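Local coordinates for putative GH105 family protein (Salmonella enterica subsp. enterica serovar Paratyphi A, PDB 3QWT) that is of unconfirmed function but probably hydrolyses unsaturated oligosaccharides left by polysaccharide lyases, as members of glycoside hydrolase family 105 do, at residues G45-R50 / T341-G346; G72-Y77 / I241-E246; P146-G151 / W217-H222. One frame throughout, in Å; residues are numbered along the deposited sequence.

In the fold
From the N terminus the chain first runs through residues 45-50, which end in the short strand 49-50, and only about 290 residues later does 341-346 return to close contact 1, a surface contact between loops. Inside that span helix 67-83 meets helix 231-248 at contact 2, the buried one, about 7 Å from the centre of the chain. Contact 3 is nested deeper still: the loop after helix 131-143 packs on the turn that follows strand 216-218, shortly before helix 231-248 begins. The three closures therefore nest without crossing. Their centres lie 23 to 27 Å apart, one contact between helices of the toroid and two among its connecting loops.

Contact 1. Residues G45-R50 / T341-G346; sequences GEFLLR and TSFGTG
Phe-47 and Phe-343 make a mainly apolar ring-on-ring contact at the surface, between the loop leading into strand 49-50 and the long loop that runs from helix 318-330 to helix 351-355. The two side chains carry nearly all of it. Phe-47 presents one corner: its CD1 stands over the centre of the Phe-343 face and comes within 3.5 Å of Phe-343 CE1. Behind that corner Phe-47 CB also reaches the far end of the other ring, 3.7 Å from Phe-343 CZ, so the root of one side chain lies against the tip of the other as they slide past in opposite directions. The planes are inclined at 40° and the ring centres are 4.5 Å apart, an oblique pair that is neither a parallel stack nor a T-shaped one. Phe-343 extends fully from its loop, CG anti to the backbone N (chi1 180°), and this stretches the ring across to its partner.

Local bonds hold both backbones. Asp-42 receives the N-H of Phe-47, while Thr-345 OG1 donates to Phe-343 O over 3.0 Å, arriving 16° out of the carbonyl plane. Beyond the pair, Phe-47 also touches Lys-60 and Phe-343 touches Met-362, placing the rings among several connecting loops of the alpha/alpha toroid. With neither charge nor hydrogen bond between the two side chains, the attraction rests on dispersion and on the shielding of aromatic carbon from water, which sets few directional demands and is consistent with the oblique angle.

Contact 2. Residues G72-Y77 / I241-E246; sequences GLYGMY and IPDFLE
Asp-243, reached from across the middle of the protein by Tyr-74, links helix 231-248 to helix 67-83. Along the second segment Ile-241 comes first, packed on Val-263 and Leu-264 of helix 255-272. Pro-242 follows and kinks the helix, since its N makes no bond to the turn before.

Next comes Asp-243, whose side chain points toward the other helix. Tyr-74 approaches from the opposite direction with CG anti to its own backbone N (chi1 -168°), a setting that extends the phenol away from helix 67-83. Its OH donates to Asp-243 OD2 in a short hydrogen bond of 2.5 Å. The carboxylate oxygen lies at the ring edge, in the plane of the phenol, yet the OH meets it from above the carboxylate, 40° out of that plane; the two flat groups are turned 77° from each other. The second oxygen, OD1, is engaged by Lys-306 in a salt bridge and by the OH of Tyr-302, so both ends of this buried acid are gripped.

Phe-244 turns to Phe-198 and Leu-260, and Leu-245 also packs on Leu-260. Glu-246 OE2 closes the segment by sharing Lys-306 with Asp-243, while its OE1 pairs with Lys-310. Back on the first helix, the Tyr-74 ring is met edge-to-face by that of His-78.

The CA atoms of Tyr-74 and Asp-243 are 11.6 Å apart, so the gap is spanned mainly by the length of the tyrosine, with the short aspartate completing it. The bond lies near the centre of the chain and joins two helices of the alpha/alpha toroid, the fold of this family.

Contact 3. Residues P146-G151 / W217-H222; sequences PRTDHG and WSYDGH
Tyr-219 lies with its ring beneath Asp-149, and this pair buries most of the surface between the loop after helix 131-143 and the turn just beyond strand 216-218. The methylene of Asp-149 sits squarely over the phenol: CB is 3.7 Å from the centroid of the Tyr-219 ring and 13° off its normal, a CH-pi contact. Asp-149 CG takes the place beside the backbone N (chi1 -70°), which carries the carboxylate back over the root of the tyrosine, its OD2 3.8 Å from Tyr-219 CB. The carboxylate lies at a shallow angle to the ring. Gln-164 holds OD1 of the same acid.

On the opposite face of the phenol, Trp-217 NE1 lies 3.2 Å above the plane of the Tyr-219 ring, over its centre, so the tyrosine is sandwiched between Trp-217, two residues earlier in the same segment, and the Asp-149 methylene. Its hydroxyl is bonded to Asn-204 of helix 188-205. The strand carrying Trp-217 pairs antiparallel with 165-167 in a small two-stranded sheet, an addition to the helices of the alpha/alpha toroid. At the end of the strand Ser-218 OG accepts from Asp-220 N, an ST turn.

Thr-148 comes to the edge of the phenol, close to its plane, with OG1 3.4 Å from Tyr-219 CE1. That hydroxyl donates to Asp-149 O over 2.8 Å, 19° out of the carbonyl plane, and so helps fix the bend of the loop over the ring. His-150 crosses the far end of the tyrosine at about a right angle, its CD2 3.7 Å from Tyr-219 OH, and it also packs against Gln-262 of a neighbouring subunit.

Contact 1. Residues G45-R50 / T341-G346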
loop_
_atom_site.group_PDB
_atom_site.type_symbol
_atom_site.label_atom_id
_atom_site.label_comp_id
_atom_site.label_asym_id
_atom_site.label_seq_id
_atom_site.Cartn_x
_atom_site.Cartn_y
_atom_site.Cartn_z
ATOM N N GLY A 45 -61.159 -1.856 6.837
ATOM C CA GLY A 45 -60.508 -2.857 6.007
ATOM C C GLY A 45 -60.530 -2.348 4.574
ATOM O O GLY A 45 -60.269 -3.074 3.612
ATOM N N GLU A 46 -60.855 -1.070 4.450
ATOM C CA GLU A 46 -60.972 -0.414 3.162
ATOM C C GLU A 46 -59.626 -0.283 2.443
ATOM O O GLU A 46 -59.570 -0.269 1.213
ATOM C CB GLU A 46 -61.588 0.970 3.353
ATOM C CG GLU A 46 -61.259 1.932 2.238
ATOM C CD GLU A 46 -61.642 3.357 2.568
ATOM O OE1 GLU A 46 -62.138 3.599 3.698
ATOM O OE2 GLU A 46 -61.441 4.234 1.694
ATOM N N PHE A 47 -58.543 -0.196 3.205
ATOM C CA PHE A 47 -57.237 0.083 2.600
ATOM C C PHE A 47 -56.399 -1.151 2.284
ATOM O O PHE A 47 -55.391 -1.053 1.591
ATOM C CB PHE A 47 -56.444 1.058 3.464
ATOM C CG PHE A 47 -57.036 2.435 3.508
ATOM C CD1 PHE A 47 -57.057 3.222 2.373
ATOM C CD2 PHE A 47 -57.568 2.943 4.683
ATOM C CE1 PHE A 47 -57.604 4.495 2.403
ATOM C CE2 PHE A 47 -58.116 4.223 4.722
ATOM C CZ PHE A 47 -58.133 4.998 3.580
ATOM N N LEU A 48 -56.833 -2.304 2.787
ATOM C CA LEU A 48 -56.111 -3.562 2.621
ATOM C C LEU A 48 -55.801 -3.928 1.173
ATOM O O LEU A 48 -56.658 -3.819 0.296
ATOM C CB LEU A 48 -56.908 -4.697 3.249
ATOM C CG LEU A 48 -57.213 -4.505 4.728
ATOM C CD1 LEU A 48 -58.322 -5.460 5.166
ATOM C CD2 LEU A 48 -55.935 -4.691 5.552
ATOM N N LEU A 49 -54.570 -4.383 0.943
ATOM C CA LEU A 49 -54.140 -4.862 -0.363
ATOM C C LEU A 49 -54.585 -6.297 -0.545
ATOM O O LEU A 49 -54.246 -7.164 0.265
ATOM C CB LEU A 49 -52.620 -4.804 -0.464
ATOM C CG LEU A 49 -51.946 -4.500 -1.808
ATOM C CD1 LEU A 49 -50.726 -5.420 -2.000
ATOM C CD2 LEU A 49 -52.898 -4.573 -3.018
ATOM N N ARG A 50 -55.336 -6.550 -1.610
ATOM C CA ARG A 50 -55.875 -7.881 -1.862
ATOM C C ARG A 50 -55.388 -8.407 -3.209
ATOM O O ARG A 50 -55.415 -7.692 -4.210
ATOM C CB ARG A 50 -57.411 -7.864 -1.808
ATOM C CG ARG A 50 -58.004 -6.641 -1.106
ATOM C CD ARG A 50 -59.520 -6.750 -0.914
ATOM N NE ARG A 50 -59.860 -7.683 0.155
ATOM C CZ ARG A 50 -60.309 -7.328 1.358
ATOM N NH1 ARG A 50 -60.498 -6.046 1.650
ATOM N NH2 ARG A 50 -60.579 -8.260 2.264
ATOM N N THR A 341 -51.710 13.318 5.659
ATOM C CA THR A 341 -51.012 12.240 4.973
ATOM C C THR A 341 -51.879 11.631 3.857
ATOM O O THR A 341 -53.051 11.332 4.076
ATOM C CB THR A 341 -50.635 11.122 5.966
ATOM O OG1 THR A 341 -49.847 11.664 7.036
ATOM C CG2 THR A 341 -49.883 9.995 5.254
ATOM N N SER A 342 -51.303 11.443 2.670
ATOM C CA SER A 342 -51.991 10.770 1.562
ATOM C C SER A 342 -51.666 9.283 1.550
ATOM O O SER A 342 -50.550 8.869 1.878
ATOM C CB SER A 342 -51.622 11.380 0.198
ATOM O OG SER A 342 -50.257 11.137 -0.150
ATOM N N PHE A 343 -52.655 8.491 1.161
ATOM C CA PHE A 343 -52.564 7.042 1.158
ATOM C C PHE A 343 -51.616 6.590 0.058
ATOM O O PHE A 343 -51.198 7.393 -0.770
ATOM C CB PHE A 343 -53.956 6.441 0.961
ATOM C CG PHE A 343 -53.968 4.947 0.935
ATOM C CD1 PHE A 343 -53.579 4.221 2.049
ATOM C CD2 PHE A 343 -54.357 4.263 -0.208
ATOM C CE1 PHE A 343 -53.582 2.836 2.026
ATOM C CE2 PHE A 343 -54.361 2.883 -0.238
ATOM C CZ PHE A 343 -53.978 2.165 0.884
ATOM N N GLY A 344 -51.265 5.307 0.060
ATOM C CA GLY A 344 -50.358 4.771 -0.940
ATOM C C GLY A 344 -50.752 5.255 -2.318
ATOM O O GLY A 344 -51.934 5.196 -2.683
ATOM N N THR A 345 -49.775 5.741 -3.079
ATOM C CA THR A 345 -50.064 6.333 -4.388
ATOM C C THR A 345 -49.302 5.649 -5.525
ATOM O O THR A 345 -48.067 5.731 -5.599
ATOM C CB THR A 345 -49.730 7.851 -4.419
ATOM O OG1 THR A 345 -50.528 8.549 -3.463
ATOM C CG2 THR A 345 -49.972 8.441 -5.804
ATOM N N GLY A 346 -50.046 4.995 -6.414
ATOM C CA GLY A 346 -49.481 4.379 -7.604
ATOM C C GLY A 346 -49.117 5.355 -8.718
ATOM O O GLY A 346 -49.061 6.576 -8.519
#

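Contact 2. Residues G72-Y77 / I241-E246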
loop_
_atom_site.group_PDB
_atom_site.type_symbol
_atom_site.label_atom_id
_atom_site.label_comp_id
_atom_site.label_asym_id
_atom_site.label_seq_id
_atom_site.Cartn_x
_atom_site.Cartn_y
_atom_site.Cartn_z
ATOM N N GLY A 72 -41.285 3.298 8.127
ATOM C CA GLY A 72 -41.521 3.377 9.560
ATOM C C GLY A 72 -40.313 2.971 10.396
ATOM O O GLY A 72 -39.875 3.708 11.276
ATOM N N LEU A 73 -39.762 1.793 10.122
ATOM C CA LEU A 73 -38.621 1.314 10.898
ATOM C C LEU A 73 -37.419 2.270 10.790
ATOM O O LEU A 73 -36.659 2.441 11.740
ATOM C CB LEU A 73 -38.223 -0.113 10.473
ATOM C CG LEU A 73 -39.268 -1.231 10.694
ATOM C CD1 LEU A 73 -39.069 -2.382 9.702
ATOM C CD2 LEU A 73 -39.259 -1.762 12.138
ATOM N N TYR A 74 -37.242 2.885 9.630
ATOM C CA TYR A 74 -36.068 3.733 9.415
ATOM C C TYR A 74 -36.177 5.013 10.249
ATOM O O TYR A 74 -35.225 5.428 10.914
ATOM C CB TYR A 74 -35.932 4.049 7.931
ATOM C CG TYR A 74 -34.631 4.670 7.515
ATOM C CD1 TYR A 74 -33.421 4.144 7.938
ATOM C CD2 TYR A 74 -34.612 5.765 6.659
ATOM C CE1 TYR A 74 -32.225 4.704 7.540
ATOM C CE2 TYR A 74 -33.429 6.329 6.253
ATOM C CZ TYR A 74 -32.230 5.793 6.696
ATOM O OH TYR A 74 -31.040 6.352 6.291
ATOM N N GLY A 75 -37.358 5.624 10.233
ATOM C CA GLY A 75 -37.606 6.794 11.053
ATOM C C GLY A 75 -37.351 6.495 12.520
ATOM O O GLY A 75 -36.669 7.248 13.208
HETATM N N MSE A 76 -37.901 5.385 13.002
HETATM C CA MSE A 76 -37.623 4.921 14.359
HETATM C C MSE A 76 -36.129 4.725 14.580
HETATM O O MSE A 76 -35.584 5.148 15.610
HETATM C CB MSE A 76 -38.344 3.601 14.633
HETATM C CG MSE A 76 -39.849 3.732 14.765
HETATM SE SE MSE A 76 -40.680 2.006 15.212
HETATM C CE MSE A 76 -42.548 2.556 15.101
ATOM N N TYR A 77 -35.464 4.078 13.623
ATOM C CA TYR A 77 -34.047 3.782 13.799
ATOM C C TYR A 77 -33.294 5.082 14.020
ATOM O O TYR A 77 -32.491 5.193 14.939
ATOM C CB TYR A 77 -33.435 3.007 12.625
ATOM C CG TYR A 77 -31.974 2.753 12.891
ATOM C CD1 TYR A 77 -31.590 1.813 13.837
ATOM C CD2 TYR A 77 -30.983 3.503 12.263
ATOM C CE1 TYR A 77 -30.252 1.599 14.134
ATOM C CE2 TYR A 77 -29.632 3.295 12.560
ATOM C CZ TYR A 77 -29.283 2.338 13.497
ATOM O OH TYR A 77 -27.965 2.109 13.809
ATOM N N ILE A 241 -30.699 11.124 -1.341
ATOM C CA ILE A 241 -29.425 11.671 -1.781
ATOM C C ILE A 241 -28.493 11.977 -0.594
ATOM O O ILE A 241 -27.308 11.636 -0.622
ATOM C CB ILE A 241 -29.609 12.897 -2.683
ATOM C CG1 ILE A 241 -30.257 12.460 -4.001
ATOM C CG2 ILE A 241 -28.261 13.575 -2.952
ATOM C CD1 ILE A 241 -30.580 13.595 -4.953
ATOM N N PRO A 242 -29.025 12.611 0.451
ATOM C CA PRO A 242 -28.139 12.947 1.561
ATOM C C PRO A 242 -27.710 11.696 2.298
ATOM O O PRO A 242 -26.550 11.595 2.699
ATOM C CB PRO A 242 -29.024 13.823 2.458
ATOM C CG PRO A 242 -30.009 14.410 1.525
ATOM C CD PRO A 242 -30.314 13.310 0.551
ATOM N N ASP A 243 -28.624 10.744 2.462
ATOM C CA ASP A 243 -28.256 9.516 3.161
ATOM C C ASP A 243 -27.285 8.683 2.343
ATOM O O ASP A 243 -26.346 8.098 2.878
ATOM C CB ASP A 243 -29.499 8.718 3.552
ATOM C CG ASP A 243 -30.218 9.326 4.751
ATOM O OD1 ASP A 243 -29.883 10.463 5.154
ATOM O OD2 ASP A 243 -31.114 8.669 5.287
ATOM N N PHE A 244 -27.506 8.659 1.036
ATOM C CA PHE A 244 -26.634 7.937 0.132
ATOM C C PHE A 244 -25.234 8.578 0.144
ATOM O O PHE A 244 -24.217 7.884 0.261
ATOM C CB PHE A 244 -27.253 7.928 -1.266
ATOM C CG PHE A 244 -26.536 7.055 -2.249
ATOM C CD1 PHE A 244 -26.258 5.744 -1.952
ATOM C CD2 PHE A 244 -26.148 7.555 -3.477
ATOM C CE1 PHE A 244 -25.603 4.951 -2.854
ATOM C CE2 PHE A 244 -25.497 6.773 -4.377
ATOM C CZ PHE A 244 -25.222 5.460 -4.067
ATOM N N LEU A 245 -25.187 9.903 0.065
ATOM C CA LEU A 245 -23.913 10.604 0.064
ATOM C C LEU A 245 -23.121 10.318 1.326
ATOM O O LEU A 245 -21.889 10.174 1.309
ATOM C CB LEU A 245 -24.128 12.098 -0.048
ATOM C CG LEU A 245 -24.484 12.612 -1.437
ATOM C CD1 LEU A 245 -24.673 14.118 -1.371
ATOM C CD2 LEU A 245 -23.403 12.233 -2.429
ATOM N N GLU A 246 -23.833 10.251 2.437
ATOM C CA GLU A 246 -23.185 10.033 3.711
ATOM C C GLU A 246 -22.625 8.614 3.753
ATOM O O GLU A 246 -21.505 8.402 4.223
ATOM C CB GLU A 246 -24.181 10.275 4.845
ATOM C CG GLU A 246 -23.655 9.964 6.229
ATOM C CD GLU A 246 -24.690 10.288 7.301
ATOM O OE1 GLU A 246 -24.518 11.304 7.993
ATOM O OE2 GLU A 246 -25.684 9.540 7.426
#

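Contact 3. Residues P146-G151 / W217-H222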
loop_
_atom_site.group_PDB
_atom_site.type_symbol
_atom_site.label_atom_id
_atom_site.label_comp_id
_atom_site.label_asym_id
_atom_site.label_seq_id
_atom_site.Cartn_x
_atom_site.Cartn_y
_atom_site.Cartn_z
ATOM N N PRO A 146 -36.377 -8.135 -11.536
ATOM C CA PRO A 146 -36.594 -7.778 -12.937
ATOM C C PRO A 146 -35.857 -6.464 -13.289
ATOM O O PRO A 146 -35.891 -5.525 -12.490
ATOM C CB PRO A 146 -38.116 -7.558 -13.011
ATOM C CG PRO A 146 -38.685 -8.272 -11.885
ATOM C CD PRO A 146 -37.638 -8.304 -10.798
ATOM N N ARG A 147 -35.207 -6.396 -14.449
ATOM C CA ARG A 147 -34.609 -5.118 -14.907
ATOM C C ARG A 147 -35.277 -4.605 -16.173
ATOM O O ARG A 147 -35.719 -5.391 -17.007
ATOM C CB ARG A 147 -33.104 -5.246 -15.178
ATOM C CG ARG A 147 -32.263 -5.703 -13.992
ATOM C CD ARG A 147 -32.217 -4.663 -12.888
ATOM N NE ARG A 147 -30.959 -4.727 -12.146
ATOM C CZ ARG A 147 -30.785 -5.389 -11.004
ATOM N NH1 ARG A 147 -31.786 -6.058 -10.459
ATOM N NH2 ARG A 147 -29.603 -5.394 -10.407
ATOM N N THR A 148 -35.321 -3.286 -16.323
ATOM C CA THR A 148 -35.781 -2.677 -17.552
ATOM C C THR A 148 -34.616 -2.627 -18.521
ATOM O O THR A 148 -33.525 -3.085 -18.191
ATOM C CB THR A 148 -36.256 -1.237 -17.313
ATOM O OG1 THR A 148 -35.128 -0.388 -17.061
ATOM C CG2 THR A 148 -37.221 -1.167 -16.135
ATOM N N ASP A 149 -34.865 -2.079 -19.714
ATOM C CA ASP A 149 -33.822 -1.637 -20.623
ATOM C C ASP A 149 -32.715 -0.961 -19.827
ATOM O O ASP A 149 -32.983 -0.287 -18.824
ATOM C CB ASP A 149 -34.385 -0.593 -21.606
ATOM C CG ASP A 149 -35.360 -1.184 -22.622
ATOM O OD1 ASP A 149 -35.776 -2.357 -22.472
ATOM O OD2 ASP A 149 -35.719 -0.458 -23.570
ATOM N N HIS A 150 -31.481 -1.124 -20.293
ATOM C CA HIS A 150 -30.333 -0.442 -19.712
ATOM C C HIS A 150 -30.174 -0.821 -18.250
ATOM O O HIS A 150 -29.622 -0.063 -17.462
ATOM C CB HIS A 150 -30.477 1.076 -19.878
ATOM C CG HIS A 150 -30.481 1.518 -21.303
ATOM N ND1 HIS A 150 -29.389 1.351 -22.133
ATOM C CD2 HIS A 150 -31.438 2.115 -22.057
ATOM C CE1 HIS A 150 -29.675 1.827 -23.334
ATOM N NE2 HIS A 150 -30.909 2.304 -23.314
ATOM N N GLY A 151 -30.685 -1.997 -17.902
ATOM C CA GLY A 151 -30.470 -2.565 -16.590
ATOM C C GLY A 151 -30.995 -1.690 -15.479
ATOM O O GLY A 151 -30.496 -1.734 -14.358
ATOM N N TRP A 217 -41.261 6.688 -15.099
ATOM C CA TRP A 217 -40.738 6.560 -16.456
ATOM C C TRP A 217 -41.021 5.153 -16.966
ATOM O O TRP A 217 -40.902 4.171 -16.221
ATOM C CB TRP A 217 -39.220 6.804 -16.475
ATOM C CG TRP A 217 -38.545 6.309 -17.727
ATOM C CD1 TRP A 217 -37.889 5.126 -17.887
ATOM C CD2 TRP A 217 -38.474 6.978 -18.990
ATOM N NE1 TRP A 217 -37.414 5.018 -19.171
ATOM C CE2 TRP A 217 -37.768 6.142 -19.868
ATOM C CE3 TRP A 217 -38.954 8.200 -19.469
ATOM C CZ2 TRP A 217 -37.514 6.494 -21.191
ATOM C CZ3 TRP A 217 -38.706 8.544 -20.781
ATOM C CH2 TRP A 217 -37.995 7.697 -21.628
ATOM N N SER A 218 -41.368 5.043 -18.238
ATOM C CA SER A 218 -41.524 3.728 -18.836
ATOM C C SER A 218 -40.722 3.577 -20.120
ATOM O O SER A 218 -40.741 4.451 -20.991
ATOM C CB SER A 218 -42.992 3.416 -19.109
ATOM O OG SER A 218 -43.089 2.152 -19.733
ATOM N N TYR A 219 -40.021 2.457 -20.235
ATOM C CA TYR A 219 -39.264 2.184 -21.445
ATOM C C TYR A 219 -40.173 1.629 -22.532
ATOM O O TYR A 219 -39.773 1.488 -23.686
ATOM C CB TYR A 219 -38.103 1.237 -21.163
ATOM C CG TYR A 219 -36.847 1.950 -20.693
ATOM C CD1 TYR A 219 -36.324 1.719 -19.435
ATOM C CD2 TYR A 219 -36.193 2.851 -21.516
ATOM C CE1 TYR A 219 -35.174 2.361 -19.008
ATOM C CE2 TYR A 219 -35.047 3.492 -21.105
ATOM C CZ TYR A 219 -34.542 3.244 -19.846
ATOM O OH TYR A 219 -33.409 3.890 -19.424
ATOM N N ASP A 220 -41.406 1.318 -22.156
ATOM C CA ASP A 220 -42.395 0.934 -23.134
ATOM C C ASP A 220 -43.104 2.213 -23.566
ATOM O O ASP A 220 -44.130 2.588 -23.017
ATOM C CB ASP A 220 -43.354 -0.089 -22.539
ATOM C CG ASP A 220 -44.505 -0.417 -23.466
ATOM O OD1 ASP A 220 -44.457 -0.007 -24.649
ATOM O OD2 ASP A 220 -45.457 -1.087 -23.010
ATOM N N GLY A 221 -42.509 2.906 -24.530
ATOM C CA GLY A 221 -43.069 4.148 -25.027
ATOM C C GLY A 221 -42.207 5.342 -24.667
ATOM O O GLY A 221 -42.483 6.452 -25.099
ATOM N N HIS A 222 -41.168 5.116 -23.869
ATOM C CA HIS A 222 -40.286 6.203 -23.454
ATOM C C HIS A 222 -41.030 7.482 -23.069
ATOM O O HIS A 222 -40.851 8.523 -23.697
ATOM C CB HIS A 222 -39.268 6.514 -24.553
ATOM C CG HIS A 222 -38.361 5.368 -24.864
ATOM N ND1 HIS A 222 -38.806 4.215 -25.470
ATOM C CD2 HIS A 222 -37.038 5.187 -24.632
ATOM C CE1 HIS A 222 -37.796 3.372 -25.603
ATOM N NE2 HIS A 222 -36.711 3.939 -25.103
#